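Local coordinates for protein neural cell adhesion molecule 1, 140 kDa isoform (Homo sapiens, PDB 2E3V) that probably mediates adhesion between cells as a membrane glycoprotein, in part through its fibronectin type III domains, at residues 12-17 with 26-31; 41-46 with 82-87; 22-27 with 66-71. All coordinates share one frame; numbering follows the deposited sequence.

Contact 1. Residues 12-17 with 26-31; sequences SIDQVE and QFDEPE
The carboxylates of Asp-14 and Asp-28 meet oxygen to oxygen rather than face to face, their planes only 10° apart, with Asp-14 OD2 2.5 Å from Asp-28 OD1. So close an approach of two acids hints that one of them holds a proton, a reading that stays doubtful. Asp-28 reaches the meeting point because its CG stands between the backbone N and the carbonyl carbon (chi1 67°). Ser-12 approaches both acids: its OG donates to Asp-14 OD1 at 3.1 Å, on the syn side but tilted out of the carboxylate plane, while its CB lies 3.2 Å from Asp-28 OD1. Further along the same face, the side chains of Gln-15 and Gln-26 run side by side, pointing the same way, with their amide planes turned by 47°; Gln-15 OE1 is 3.3 Å from Gln-26 NE2.

Beneath these polar groups the antiparallel backbones illustrate a classic beta bulge. Asp-14 and Gln-15 both face Gln-26, whose carbonyl oxygen accepts from Asp-14 N at 2.7 Å and from Gln-15 N at 3.3 Å; Gln-26 N returns a bond to Gln-15 O. Toward the start of strand 12-18 regular pairing holds, Ile-13 opposite Phe-27 and then Ser-12 exchanging two bonds with Asp-28.

Ile-13 and Phe-27 occupy the other face, turned to the core. There strand 79-88 receives both, through Leu-84, and strand 91-102 meets Ile-13 at Ser-96 and Ser-99.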
ATOM      1  N   SER A  12       1.804  -8.278  -4.431  1.00 36.99           N
ATOM      2  CA  SER A  12       0.936  -8.054  -5.567  1.00 36.76           C
ATOM      3  C   SER A  12      -0.311  -7.384  -5.027  1.00 36.33           C
ATOM      4  O   SER A  12      -1.015  -7.971  -4.206  1.00 35.50           O
ATOM      5  CB  SER A  12       0.586  -9.388  -6.241  1.00 36.88           C
ATOM      6  OG  SER A  12      -0.493  -9.237  -7.152  1.00 38.76           O
ATOM      7  N   ILE A  13      -0.577  -6.155  -5.472  1.00 36.08           N
ATOM      8  CA  ILE A  13      -1.782  -5.435  -5.043  1.00 35.72           C
ATOM      9  C   ILE A  13      -2.965  -6.040  -5.795  1.00 35.75           C
ATOM     10  O   ILE A  13      -2.943  -6.132  -7.026  1.00 35.02           O
ATOM     11  CB  ILE A  13      -1.670  -3.908  -5.263  1.00 35.98           C
ATOM     12  CG1 ILE A  13      -0.532  -3.351  -4.400  1.00 35.00           C
ATOM     13  CG2 ILE A  13      -3.009  -3.206  -4.924  1.00 35.91           C
ATOM     14  CD1 ILE A  13      -0.135  -1.909  -4.708  1.00 36.12           C
ATOM     15  N   ASP A  14      -3.978  -6.473  -5.045  1.00 34.96           N
ATOM     16  CA  ASP A  14      -5.100  -7.215  -5.623  1.00 35.68           C
ATOM     17  C   ASP A  14      -6.439  -6.518  -5.564  1.00 35.44           C
ATOM     18  O   ASP A  14      -7.354  -6.836  -6.331  1.00 35.08           O
ATOM     19  CB  ASP A  14      -5.202  -8.566  -4.921  1.00 35.43           C
ATOM     20  CG  ASP A  14      -3.979  -9.414  -5.154  1.00 36.77           C
ATOM     21  OD1 ASP A  14      -3.457  -9.393  -6.290  1.00 35.31           O
ATOM     22  OD2 ASP A  14      -3.529 -10.079  -4.204  1.00 37.42           O
ATOM     23  N   GLN A  15      -6.561  -5.598  -4.620  1.00 35.57           N
ATOM     24  CA  GLN A  15      -7.791  -4.862  -4.430  1.00 36.22           C
ATOM     25  C   GLN A  15      -7.515  -3.611  -3.613  1.00 36.35           C
ATOM     26  O   GLN A  15      -6.840  -3.666  -2.578  1.00 36.68           O
ATOM     27  CB  GLN A  15      -8.825  -5.732  -3.717  1.00 35.78           C
ATOM     28  CG  GLN A  15     -10.160  -5.040  -3.487  1.00 36.61           C
ATOM     29  CD  GLN A  15     -11.171  -5.917  -2.794  1.00 36.56           C
ATOM     30  OE1 GLN A  15     -10.884  -7.059  -2.411  1.00 36.45           O
ATOM     31  NE2 GLN A  15     -12.379  -5.389  -2.627  1.00 37.20           N
ATOM     32  N   VAL A  16      -8.025  -2.482  -4.089  1.00 36.34           N
ATOM     33  CA  VAL A  16      -7.970  -1.258  -3.317  1.00 37.01           C
ATOM     34  C   VAL A  16      -9.392  -0.793  -3.081  1.00 37.05           C
ATOM     35  O   VAL A  16     -10.200  -0.742  -4.014  1.00 36.64           O
ATOM     36  CB  VAL A  16      -7.157  -0.139  -4.017  1.00 37.23           C
ATOM     37  CG1 VAL A  16      -7.146   1.124  -3.169  1.00 37.93           C
ATOM     38  CG2 VAL A  16      -5.733  -0.604  -4.283  1.00 38.61           C
ATOM     39  N   GLU A  17      -9.697  -0.490  -1.821  1.00 36.93           N
ATOM     40  CA  GLU A  17     -10.967   0.106  -1.476  1.00 37.05           C
ATOM     41  C   GLU A  17     -10.708   1.549  -1.083  1.00 36.94           C
ATOM     42  O   GLU A  17     -10.210   1.812   0.014  1.00 36.84           O
ATOM     43  CB  GLU A  17     -11.701  -0.674  -0.370  1.00 37.38           C
ATOM     44  CG  GLU A  17     -12.179  -2.051  -0.831  1.00 38.66           C
ATOM     45  CD  GLU A  17     -13.069  -1.992  -2.069  0.50 40.18           C
ATOM     46  OE1 GLU A  17     -14.025  -1.185  -2.087  0.50 41.26           O
ATOM     47  OE2 GLU A  17     -12.813  -2.755  -3.028  0.50 40.21           O
ATOM     48  N   GLN A  26      -5.163  -3.937  -0.431  1.00 36.25           N
ATOM     49  CA  GLN A  26      -4.964  -5.358  -0.188  1.00 35.71           C
ATOM     50  C   GLN A  26      -4.040  -5.973  -1.203  1.00 35.86           C
ATOM     51  O   GLN A  26      -4.145  -5.722  -2.406  1.00 35.00           O
ATOM     52  CB  GLN A  26      -6.275  -6.129  -0.139  1.00 36.11           C
ATOM     53  CG  GLN A  26      -6.923  -6.112   1.237  1.00 35.89           C
ATOM     54  CD  GLN A  26      -8.168  -6.960   1.285  1.00 35.67           C
ATOM     55  OE1 GLN A  26      -8.282  -7.878   2.110  1.00 36.88           O
ATOM     56  NE2 GLN A  26      -9.095  -6.696   0.371  1.00 33.43           N
ATOM     57  N   PHE A  27      -3.156  -6.822  -0.698  1.00 35.79           N
ATOM     58  CA  PHE A  27      -2.127  -7.419  -1.510  1.00 36.16           C
ATOM     59  C   PHE A  27      -1.908  -8.857  -1.082  1.00 36.76           C
ATOM     60  O   PHE A  27      -2.371  -9.295  -0.017  1.00 36.19           O
ATOM     61  CB  PHE A  27      -0.816  -6.636  -1.312  1.00 36.43           C
ATOM     62  CG  PHE A  27      -0.316  -6.656   0.114  1.00 36.42           C
ATOM     63  CD1 PHE A  27       0.532  -7.669   0.557  1.00 36.61           C
ATOM     64  CD2 PHE A  27      -0.713  -5.675   1.017  1.00 37.11           C
ATOM     65  CE1 PHE A  27       0.976  -7.691   1.885  1.00 36.72           C
ATOM     66  CE2 PHE A  27      -0.273  -5.695   2.342  1.00 38.28           C
ATOM     67  CZ  PHE A  27       0.572  -6.701   2.771  1.00 37.00           C
ATOM     68  N   ASP A  28      -1.206  -9.596  -1.925  1.00 37.32           N
ATOM     69  CA  ASP A  28      -0.784 -10.920  -1.552  1.00 38.30           C
ATOM     70  C   ASP A  28       0.727 -10.904  -1.539  1.00 39.32           C
ATOM     71  O   ASP A  28       1.363 -10.131  -2.260  1.00 38.30           O
ATOM     72  CB  ASP A  28      -1.351 -11.999  -2.491  1.00 37.41           C
ATOM     73  CG  ASP A  28      -0.795 -11.925  -3.903  1.00 38.19           C
ATOM     74  OD1 ASP A  28      -1.483 -11.359  -4.771  1.00 37.82           O
ATOM     75  OD2 ASP A  28       0.313 -12.448  -4.153  1.00 37.17           O
ATOM     76  N   GLU A  29       1.287 -11.771  -0.711  1.00 40.95           N
ATOM     77  CA  GLU A  29       2.722 -11.919  -0.571  1.00 42.82           C
ATOM     78  C   GLU A  29       2.970 -13.379  -0.199  1.00 43.63           C
ATOM     79  O   GLU A  29       2.229 -13.922   0.622  1.00 43.81           O
ATOM     80  CB  GLU A  29       3.206 -10.983   0.538  1.00 42.82           C
ATOM     81  CG  GLU A  29       4.679 -11.072   0.889  1.00 44.59           C
ATOM     82  CD  GLU A  29       5.592 -10.513  -0.178  1.00 47.12           C
ATOM     83  OE1 GLU A  29       5.092  -9.868  -1.119  1.00 48.93           O
ATOM     84  OE2 GLU A  29       6.820 -10.722  -0.080  1.00 48.29           O
ATOM     85  N   PRO A  30       3.996 -14.026  -0.793  1.00 44.75           N
ATOM     86  CA  PRO A  30       4.235 -15.434  -0.447  1.00 45.73           C
ATOM     87  C   PRO A  30       4.441 -15.674   1.050  1.00 46.79           C
ATOM     88  O   PRO A  30       4.959 -14.802   1.764  1.00 46.32           O
ATOM     89  CB  PRO A  30       5.509 -15.768  -1.225  1.00 45.70           C
ATOM     90  CG  PRO A  30       5.466 -14.845  -2.391  1.00 45.77           C
ATOM     91  CD  PRO A  30       4.965 -13.559  -1.800  1.00 44.60           C
ATOM     92  N   GLU A  31       4.004 -16.844   1.516  1.00 47.89           N
ATOM     93  CA  GLU A  31       4.147 -17.222   2.923  1.00 49.30           C
ATOM     94  C   GLU A  31       5.625 -17.392   3.264  1.00 50.03           C
ATOM     95  O   GLU A  31       6.393 -17.942   2.466  1.00 50.28           O
ATOM     96  CB  GLU A  31       3.370 -18.513   3.242  1.00 49.25           C
ATOM     97  CG  GLU A  31       1.852 -18.464   2.951  1.00 50.05           C
ATOM     98  CD  GLU A  31       1.087 -17.422   3.772  1.00 51.34           C
ATOM     99  OE1 GLU A  31       1.607 -16.974   4.819  1.00 52.78           O
ATOM    100  OE2 GLU A  31      -0.042 -17.049   3.371  1.00 49.47           O
TER

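Contact 2. Residues 41-46 with 82-87; sequences YKAEWR and VRLAAL
Residues 41-46 and 82-87 run antiparallel at 162° with axes 4.6 Å apart, in an unbroken register that pairs Lys-42 with Ala-85 and Glu-44 with Arg-83 through two backbone hydrogen bonds each. Side chains alternate between the two faces.

On the face of Glu-44 and Arg-83 a salt bridge spans the strands. Arg-83 NE donates to Glu-44 OE2 at 2.9 Å in a bent bond, approaching on the anti side and well out of the carboxylate plane; a weak second bond from Arg-83 NH2 reaches the same oxygen. The arginine starts with CG between its backbone N and carbonyl carbon (chi1 55°) and then extends straight to NE, which carries the guanidinium across to the glutamate. Trp-53 adds a cation-pi partner to that guanidinium.

The opposite face is mostly apolar. Ala-43 CB presses against Leu-84 CD1 at 3.5 Å, tighter than usual carbon contact, and Leu-84 has a chi1 of -95°, away from a staggered position, which may reflect the tight fit. Tyr-41 CE1 approaches Ala-86 CB at 3.7 Å, while Trp-45 and Val-82 touch only near their roots, CB to CB at 4.3 Å, the indole leading away toward Ile-71.

This is the pairing of the two central strands, conventionally C and F, in the four-stranded sheet of a fibronectin type III beta sandwich.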
ATOM      1  N   TYR A  41       6.204  -3.803   5.844  1.00 35.13           N
ATOM      2  CA  TYR A  41       5.879  -3.430   4.470  1.00 35.64           C
ATOM      3  C   TYR A  41       6.052  -1.932   4.357  1.00 35.35           C
ATOM      4  O   TYR A  41       5.850  -1.202   5.329  1.00 35.25           O
ATOM      5  CB  TYR A  41       4.437  -3.789   4.091  1.00 35.68           C
ATOM      6  CG  TYR A  41       4.185  -5.268   4.051  1.00 36.42           C
ATOM      7  CD1 TYR A  41       4.487  -6.010   2.908  1.00 36.00           C
ATOM      8  CD2 TYR A  41       3.651  -5.929   5.149  1.00 36.58           C
ATOM      9  CE1 TYR A  41       4.265  -7.380   2.867  1.00 37.25           C
ATOM     10  CE2 TYR A  41       3.427  -7.296   5.120  1.00 37.34           C
ATOM     11  CZ  TYR A  41       3.737  -8.010   3.975  1.00 37.40           C
ATOM     12  OH  TYR A  41       3.517  -9.355   3.934  1.00 37.96           O
ATOM     13  N   LYS A  42       6.447  -1.489   3.173  1.00 35.53           N
ATOM     14  CA  LYS A  42       6.550  -0.071   2.885  1.00 35.84           C
ATOM     15  C   LYS A  42       5.663   0.205   1.684  1.00 36.33           C
ATOM     16  O   LYS A  42       5.824  -0.409   0.620  1.00 36.91           O
ATOM     17  CB  LYS A  42       7.994   0.340   2.608  1.00 36.23           C
ATOM     18  CG  LYS A  42       8.167   1.863   2.450  1.00 35.57           C
ATOM     19  CD  LYS A  42       9.617   2.245   2.255  1.00 37.37           C
ATOM     20  CE  LYS A  42       9.769   3.752   2.259  1.00 38.27           C
ATOM     21  NZ  LYS A  42      11.186   4.224   2.088  1.00 40.54           N
ATOM     22  N   ALA A  43       4.695   1.088   1.885  1.00 36.02           N
ATOM     23  CA  ALA A  43       3.810   1.527   0.823  1.00 35.76           C
ATOM     24  C   ALA A  43       4.280   2.877   0.305  1.00 35.76           C
ATOM     25  O   ALA A  43       4.802   3.700   1.066  1.00 34.70           O
ATOM     26  CB  ALA A  43       2.397   1.643   1.334  1.00 36.36           C
ATOM     27  N   GLU A  44       4.112   3.092  -0.994  1.00 35.62           N
ATOM     28  CA  GLU A  44       4.395   4.388  -1.609  1.00 36.41           C
ATOM     29  C   GLU A  44       3.206   4.749  -2.478  1.00 35.52           C
ATOM     30  O   GLU A  44       2.614   3.880  -3.107  1.00 34.98           O
ATOM     31  CB  GLU A  44       5.669   4.340  -2.454  1.00 36.31           C
ATOM     32  CG  GLU A  44       6.940   4.126  -1.640  1.00 39.13           C
ATOM     33  CD  GLU A  44       8.192   4.060  -2.498  1.00 39.61           C
ATOM     34  OE1 GLU A  44       9.196   4.701  -2.136  1.00 44.80           O
ATOM     35  OE2 GLU A  44       8.180   3.367  -3.537  1.00 44.95           O
ATOM     36  N   TRP A  45       2.841   6.024  -2.501  1.00 34.76           N
ATOM     37  CA  TRP A  45       1.717   6.467  -3.316  1.00 34.30           C
ATOM     38  C   TRP A  45       2.001   7.870  -3.838  1.00 34.01           C
ATOM     39  O   TRP A  45       2.818   8.604  -3.278  1.00 33.68           O
ATOM     40  CB  TRP A  45       0.391   6.406  -2.537  1.00 34.42           C
ATOM     41  CG  TRP A  45       0.377   7.300  -1.326  1.00 34.16           C
ATOM     42  CD1 TRP A  45      -0.143   8.564  -1.236  1.00 35.02           C
ATOM     43  CD2 TRP A  45       0.948   7.005  -0.048  1.00 34.62           C
ATOM     44  NE1 TRP A  45       0.062   9.067   0.030  1.00 34.83           N
ATOM     45  CE2 TRP A  45       0.728   8.128   0.777  1.00 35.80           C
ATOM     46  CE3 TRP A  45       1.626   5.893   0.484  1.00 35.44           C
ATOM     47  CZ2 TRP A  45       1.161   8.176   2.109  1.00 35.47           C
ATOM     48  CZ3 TRP A  45       2.049   5.941   1.808  1.00 35.65           C
ATOM     49  CH2 TRP A  45       1.815   7.076   2.602  1.00 34.47           C
ATOM     50  N   ARG A  46       1.337   8.224  -4.925  1.00 33.62           N
ATOM     51  CA  ARG A  46       1.557   9.504  -5.555  1.00 33.73           C
ATOM     52  C   ARG A  46       0.365   9.880  -6.406  1.00 33.79           C
ATOM     53  O   ARG A  46      -0.113   9.075  -7.218  1.00 33.52           O
ATOM     54  CB  ARG A  46       2.817   9.438  -6.412  1.00 33.56           C
ATOM     55  CG  ARG A  46       3.186  10.733  -7.068  1.00 33.31           C
ATOM     56  CD  ARG A  46       4.438  10.548  -7.892  1.00 34.14           C
ATOM     57  NE  ARG A  46       4.206   9.678  -9.047  1.00 33.41           N
ATOM     58  CZ  ARG A  46       5.133   9.378  -9.952  1.00 34.09           C
ATOM     59  NH1 ARG A  46       6.363   9.872  -9.838  1.00 32.57           N
ATOM     60  NH2 ARG A  46       4.827   8.590 -10.974  1.00 34.54           N
ATOM     61  N   VAL A  82      -0.203   3.548  -6.501  1.00 34.16           N
ATOM     62  CA  VAL A  82       0.227   2.985  -5.234  1.00 34.73           C
ATOM     63  C   VAL A  82       1.062   1.739  -5.499  1.00 35.12           C
ATOM     64  O   VAL A  82       0.791   0.977  -6.440  1.00 34.80           O
ATOM     65  CB  VAL A  82      -0.966   2.696  -4.267  1.00 34.55           C
ATOM     66  CG1 VAL A  82      -1.974   1.726  -4.884  1.00 34.83           C
ATOM     67  CG2 VAL A  82      -0.467   2.178  -2.911  1.00 35.73           C
ATOM     68  N   ARG A  83       2.098   1.562  -4.691  1.00 34.99           N
ATOM     69  CA  ARG A  83       2.949   0.384  -4.791  1.00 35.45           C
ATOM     70  C   ARG A  83       3.440   0.000  -3.403  1.00 35.69           C
ATOM     71  O   ARG A  83       3.373   0.809  -2.460  1.00 35.23           O
ATOM     72  CB  ARG A  83       4.124   0.633  -5.737  1.00 35.16           C
ATOM     73  CG  ARG A  83       4.965   1.840  -5.373  1.00 35.70           C
ATOM     74  CD  ARG A  83       5.931   2.171  -6.493  1.00 37.03           C
ATOM     75  NE  ARG A  83       6.896   3.190  -6.097  1.00 36.79           N
ATOM     76  CZ  ARG A  83       7.780   3.750  -6.919  1.00 37.48           C
ATOM     77  NH1 ARG A  83       7.832   3.387  -8.195  1.00 37.11           N
ATOM     78  NH2 ARG A  83       8.621   4.674  -6.460  1.00 36.72           N
ATOM     79  N   LEU A  84       3.931  -1.229  -3.291  1.00 35.75           N
ATOM     80  CA  LEU A  84       4.304  -1.811  -2.011  1.00 37.37           C
ATOM     81  C   LEU A  84       5.574  -2.621  -2.104  1.00 37.17           C
ATOM     82  O   LEU A  84       5.836  -3.248  -3.118  1.00 37.22           O
ATOM     83  CB  LEU A  84       3.198  -2.770  -1.562  1.00 37.84           C
ATOM     84  CG  LEU A  84       2.051  -2.446  -0.626  1.00 43.05           C
ATOM     85  CD1 LEU A  84       1.519  -1.024  -0.724  1.00 45.17           C
ATOM     86  CD2 LEU A  84       0.967  -3.451  -0.916  1.00 44.48           C
ATOM     87  N   ALA A  85       6.362  -2.601  -1.037  1.00 37.30           N
ATOM     88  CA  ALA A  85       7.527  -3.459  -0.921  1.00 37.02           C
ATOM     89  C   ALA A  85       7.506  -4.128   0.451  1.00 37.32           C
ATOM     90  O   ALA A  85       6.951  -3.585   1.413  1.00 36.77           O
ATOM     91  CB  ALA A  85       8.801  -2.675  -1.111  1.00 37.38           C
ATOM     92  N   ALA A  86       8.109  -5.307   0.523  1.00 37.02           N
ATOM     93  CA  ALA A  86       8.227  -6.057   1.765  1.00 37.24           C
ATOM     94  C   ALA A  86       9.668  -6.021   2.255  1.00 37.17           C
ATOM     95  O   ALA A  86      10.605  -5.987   1.456  1.00 37.56           O
ATOM     96  CB  ALA A  86       7.771  -7.504   1.559  1.00 36.68           C
ATOM     97  N   LEU A  87       9.829  -6.034   3.573  1.00 37.08           N
ATOM     98  CA  LEU A  87      11.132  -6.031   4.216  1.00 37.71           C
ATOM     99  C   LEU A  87      11.258  -7.249   5.117  1.00 37.73           C
ATOM    100  O   LEU A  87      10.355  -7.543   5.893  1.00 37.55           O
ATOM    101  CB  LEU A  87      11.301  -4.766   5.078  1.00 37.31           C
ATOM    102  CG  LEU A  87      12.418  -4.733   6.140  1.00 38.47           C
ATOM    103  CD1 LEU A  87      13.777  -4.495   5.513  1.00 38.41           C
ATOM    104  CD2 LEU A  87      12.159  -3.655   7.186  1.00 38.47           C
TER

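Contact 3. Residues 22-27 with 66-71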
ATOM      1  N   THR A  22      -8.795   8.259   2.547  1.00 35.13           N
ATOM      2  CA  THR A  22      -8.064   7.051   2.883  1.00 35.53           C
ATOM      3  C   THR A  22      -8.293   5.991   1.817  1.00 35.65           C
ATOM      4  O   THR A  22      -9.243   6.082   1.028  1.00 35.53           O
ATOM      5  CB  THR A  22      -8.492   6.454   4.255  1.00 35.50           C
ATOM      6  OG1 THR A  22      -9.850   6.010   4.185  1.00 36.78           O
ATOM      7  CG2 THR A  22      -8.329   7.448   5.403  1.00 36.85           C
ATOM      8  N   ALA A  23      -7.404   5.000   1.790  1.00 35.78           N
ATOM      9  CA  ALA A  23      -7.529   3.868   0.887  1.00 36.40           C
ATOM     10  C   ALA A  23      -6.991   2.612   1.553  1.00 36.64           C
ATOM     11  O   ALA A  23      -5.903   2.613   2.140  1.00 36.88           O
ATOM     12  CB  ALA A  23      -6.794   4.126  -0.409  1.00 36.07           C
ATOM     13  N   GLN A  24      -7.768   1.546   1.468  1.00 36.89           N
ATOM     14  CA  GLN A  24      -7.340   0.266   2.004  1.00 37.45           C
ATOM     15  C   GLN A  24      -6.770  -0.513   0.845  1.00 37.36           C
ATOM     16  O   GLN A  24      -7.462  -0.748  -0.151  1.00 38.30           O
ATOM     17  CB  GLN A  24      -8.505  -0.466   2.652  1.00 37.48           C
ATOM     18  CG  GLN A  24      -8.970   0.169   3.964  1.00 40.83           C
ATOM     19  CD  GLN A  24     -10.043  -0.659   4.620  1.00 44.53           C
ATOM     20  OE1 GLN A  24     -11.021  -1.052   3.977  1.00 46.35           O
ATOM     21  NE2 GLN A  24      -9.862  -0.954   5.904  1.00 46.73           N
ATOM     22  N   VAL A  25      -5.499  -0.883   0.959  1.00 37.05           N
ATOM     23  CA  VAL A  25      -4.800  -1.564  -0.123  1.00 36.82           C
ATOM     24  C   VAL A  25      -4.532  -3.004   0.280  1.00 36.58           C
ATOM     25  O   VAL A  25      -3.778  -3.253   1.229  1.00 36.53           O
ATOM     26  CB  VAL A  25      -3.452  -0.876  -0.457  1.00 36.67           C
ATOM     27  CG1 VAL A  25      -2.719  -1.646  -1.557  1.00 37.87           C
ATOM     28  CG2 VAL A  25      -3.682   0.590  -0.873  1.00 37.46           C
ATOM     29  N   GLN A  26      -5.163  -3.937  -0.431  1.00 36.25           N
ATOM     30  CA  GLN A  26      -4.964  -5.358  -0.188  1.00 35.71           C
ATOM     31  C   GLN A  26      -4.040  -5.973  -1.203  1.00 35.86           C
ATOM     32  O   GLN A  26      -4.145  -5.722  -2.406  1.00 35.00           O
ATOM     33  CB  GLN A  26      -6.275  -6.129  -0.139  1.00 36.11           C
ATOM     34  CG  GLN A  26      -6.923  -6.112   1.237  1.00 35.89           C
ATOM     35  CD  GLN A  26      -8.168  -6.960   1.285  1.00 35.67           C
ATOM     36  OE1 GLN A  26      -8.282  -7.878   2.110  1.00 36.88           O
ATOM     37  NE2 GLN A  26      -9.095  -6.696   0.371  1.00 33.43           N
ATOM     38  N   PHE A  27      -3.156  -6.822  -0.698  1.00 35.79           N
ATOM     39  CA  PHE A  27      -2.127  -7.419  -1.510  1.00 36.16           C
ATOM     40  C   PHE A  27      -1.908  -8.857  -1.082  1.00 36.76           C
ATOM     41  O   PHE A  27      -2.371  -9.295  -0.017  1.00 36.19           O
ATOM     42  CB  PHE A  27      -0.816  -6.636  -1.312  1.00 36.43           C
ATOM     43  CG  PHE A  27      -0.316  -6.656   0.114  1.00 36.42           C
ATOM     44  CD1 PHE A  27       0.532  -7.669   0.557  1.00 36.61           C
ATOM     45  CD2 PHE A  27      -0.713  -5.675   1.017  1.00 37.11           C
ATOM     46  CE1 PHE A  27       0.976  -7.691   1.885  1.00 36.72           C
ATOM     47  CE2 PHE A  27      -0.273  -5.695   2.342  1.00 38.28           C
ATOM     48  CZ  PHE A  27       0.572  -6.701   2.771  1.00 37.00           C
ATOM     49  N   GLU A  66      -5.157  -9.476   7.053  1.00 34.91           N
ATOM     50  CA  GLU A  66      -5.937  -9.242   5.855  1.00 34.57           C
ATOM     51  C   GLU A  66      -5.094  -8.903   4.630  1.00 34.46           C
ATOM     52  O   GLU A  66      -5.644  -8.633   3.562  1.00 34.46           O
ATOM     53  CB  GLU A  66      -6.986  -8.170   6.114  1.00 33.96           C
ATOM     54  CG  GLU A  66      -8.048  -8.622   7.103  1.00 35.10           C
ATOM     55  CD  GLU A  66      -9.194  -7.664   7.157  1.00 37.29           C
ATOM     56  OE1 GLU A  66      -9.012  -6.561   7.707  1.00 39.84           O
ATOM     57  OE2 GLU A  66     -10.269  -8.005   6.634  1.00 36.82           O
ATOM     58  N   GLY A  67      -3.770  -8.960   4.786  1.00 34.09           N
ATOM     59  CA  GLY A  67      -2.840  -8.601   3.719  1.00 34.84           C
ATOM     60  C   GLY A  67      -3.186  -7.181   3.321  1.00 35.41           C
ATOM     61  O   GLY A  67      -3.450  -6.895   2.155  1.00 35.36           O
ATOM     62  N   ILE A  68      -3.194  -6.289   4.302  1.00 35.72           N
ATOM     63  CA  ILE A  68      -3.742  -4.967   4.080  1.00 36.76           C
ATOM     64  C   ILE A  68      -2.901  -3.862   4.694  1.00 36.44           C
ATOM     65  O   ILE A  68      -2.338  -4.026   5.779  1.00 35.65           O
ATOM     66  CB  ILE A  68      -5.195  -4.912   4.640  1.00 36.59           C
ATOM     67  CG1 ILE A  68      -6.014  -3.759   4.061  1.00 38.59           C
ATOM     68  CG2 ILE A  68      -5.220  -4.871   6.183  1.00 37.93           C
ATOM     69  CD1 ILE A  68      -7.536  -4.023   4.226  1.00 38.51           C
ATOM     70  N   VAL A  69      -2.800  -2.753   3.967  1.00 36.58           N
ATOM     71  CA  VAL A  69      -2.262  -1.514   4.530  1.00 37.08           C
ATOM     72  C   VAL A  69      -3.240  -0.385   4.194  1.00 37.13           C
ATOM     73  O   VAL A  69      -3.855  -0.376   3.131  1.00 37.43           O
ATOM     74  CB  VAL A  69      -0.810  -1.195   4.053  1.00 36.66           C
ATOM     75  CG1 VAL A  69       0.151  -2.290   4.528  1.00 36.40           C
ATOM     76  CG2 VAL A  69      -0.732  -1.005   2.547  1.00 37.74           C
ATOM     77  N   THR A  70      -3.401   0.554   5.112  1.00 36.79           N
ATOM     78  CA  THR A  70      -4.295   1.664   4.882  1.00 36.75           C
ATOM     79  C   THR A  70      -3.466   2.920   4.709  1.00 36.44           C
ATOM     80  O   THR A  70      -2.618   3.240   5.541  1.00 36.33           O
ATOM     81  CB  THR A  70      -5.292   1.850   6.031  1.00 37.32           C
ATOM     82  OG1 THR A  70      -6.064   0.656   6.169  1.00 38.64           O
ATOM     83  CG2 THR A  70      -6.237   3.039   5.760  1.00 37.22           C
ATOM     84  N   ILE A  71      -3.709   3.602   3.605  1.00 35.97           N
ATOM     85  CA  ILE A  71      -3.061   4.869   3.318  1.00 36.09           C
ATOM     86  C   ILE A  71      -4.033   5.951   3.739  1.00 35.94           C
ATOM     87  O   ILE A  71      -5.227   5.867   3.447  1.00 35.75           O
ATOM     88  CB  ILE A  71      -2.730   5.007   1.832  1.00 36.24           C
ATOM     89  CG1 ILE A  71      -1.784   3.884   1.397  1.00 37.10           C
ATOM     90  CG2 ILE A  71      -2.139   6.401   1.557  1.00 36.55           C
ATOM     91  CD1 ILE A  71      -1.683   3.724  -0.088  1.00 38.04           C
TER
HETATM   92  O   HOH W   1      -4.946  -9.391   0.866  1.00 25.94           O
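In the fibronectin type III sandwich the smaller sheet is built from strands A, B and E, and this contact is its B-E pairing: strand 23-28, central in the sheet, lies antiparallel to strand 68-71 at its margin. Ala-23 with Ile-71 and Val-25 with Val-69 are hydrogen-bonded pairs, each closed by two backbone bonds. A further bond, from Phe-27 N to Gly-67 O at 2.9 Å, carries the ladder past the end of strand 68-71.

Facing the core, Val-25 serves two neighbours with two different atoms. Its CB stands 4.1 Å from Val-69 CG2, and its CG2, anti to the carbonyl carbon, crosses to Ile-71 CD1 at 3.8 Å. On the outward face Ile-68 CD1 spreads along strand 23-28, 3.7 Å from Gln-26 CG and 4.0 Å from Gln-24 CB. Gln-24 and Thr-70 lie alongside each other there, pointing the same way.

At the turn that follows helix 60-64, Gly-67 adopts a positive phi (57°) and slides over one face of the Phe-27 ring. Its CA makes a CH-pi contact 4.2 Å from the ring centroid, offset toward the rim, and Gly-67 O also lies over that face. Water 1 bridges the two segments, 2.7 Å from Phe-27 O and also hydrogen-bonded to Glu-66 O. Tyr-41 of the facing sheet meets the Phe-27 ring too.

Backbone bonds set the register, while Val-25, Val-69 and Ile-71 supply most of the inner-face contacts. At the end of the ladder the Phe-27 ring adds a CH-pi contact to the last backbone bond; a CB at Gly-67 would run into Phe-27 O, and the positive phi also suits a residue without a side chain.

From the N terminus, contact 1 closes first, as the hairpin of strands 12-18 and 23-28, before contact 2 opens at 41. Contact 3 starts on the same strand, 23-28, where contact 1 ends, sharing Gln-26 and Phe-27, and adds strand 68-71 to complete the three-stranded sheet. Contacts 2 and 3 cross: their segments alternate as 22-27, 41-46, 66-71 and 82-87, so the chain passes to the other sheet, back, and across again, as expected of a Greek-key sandwich. Their inner faces meet between the two sheets, with Ile-71 on Val-82 and Ile-13 reaching Val-82 from contact 1.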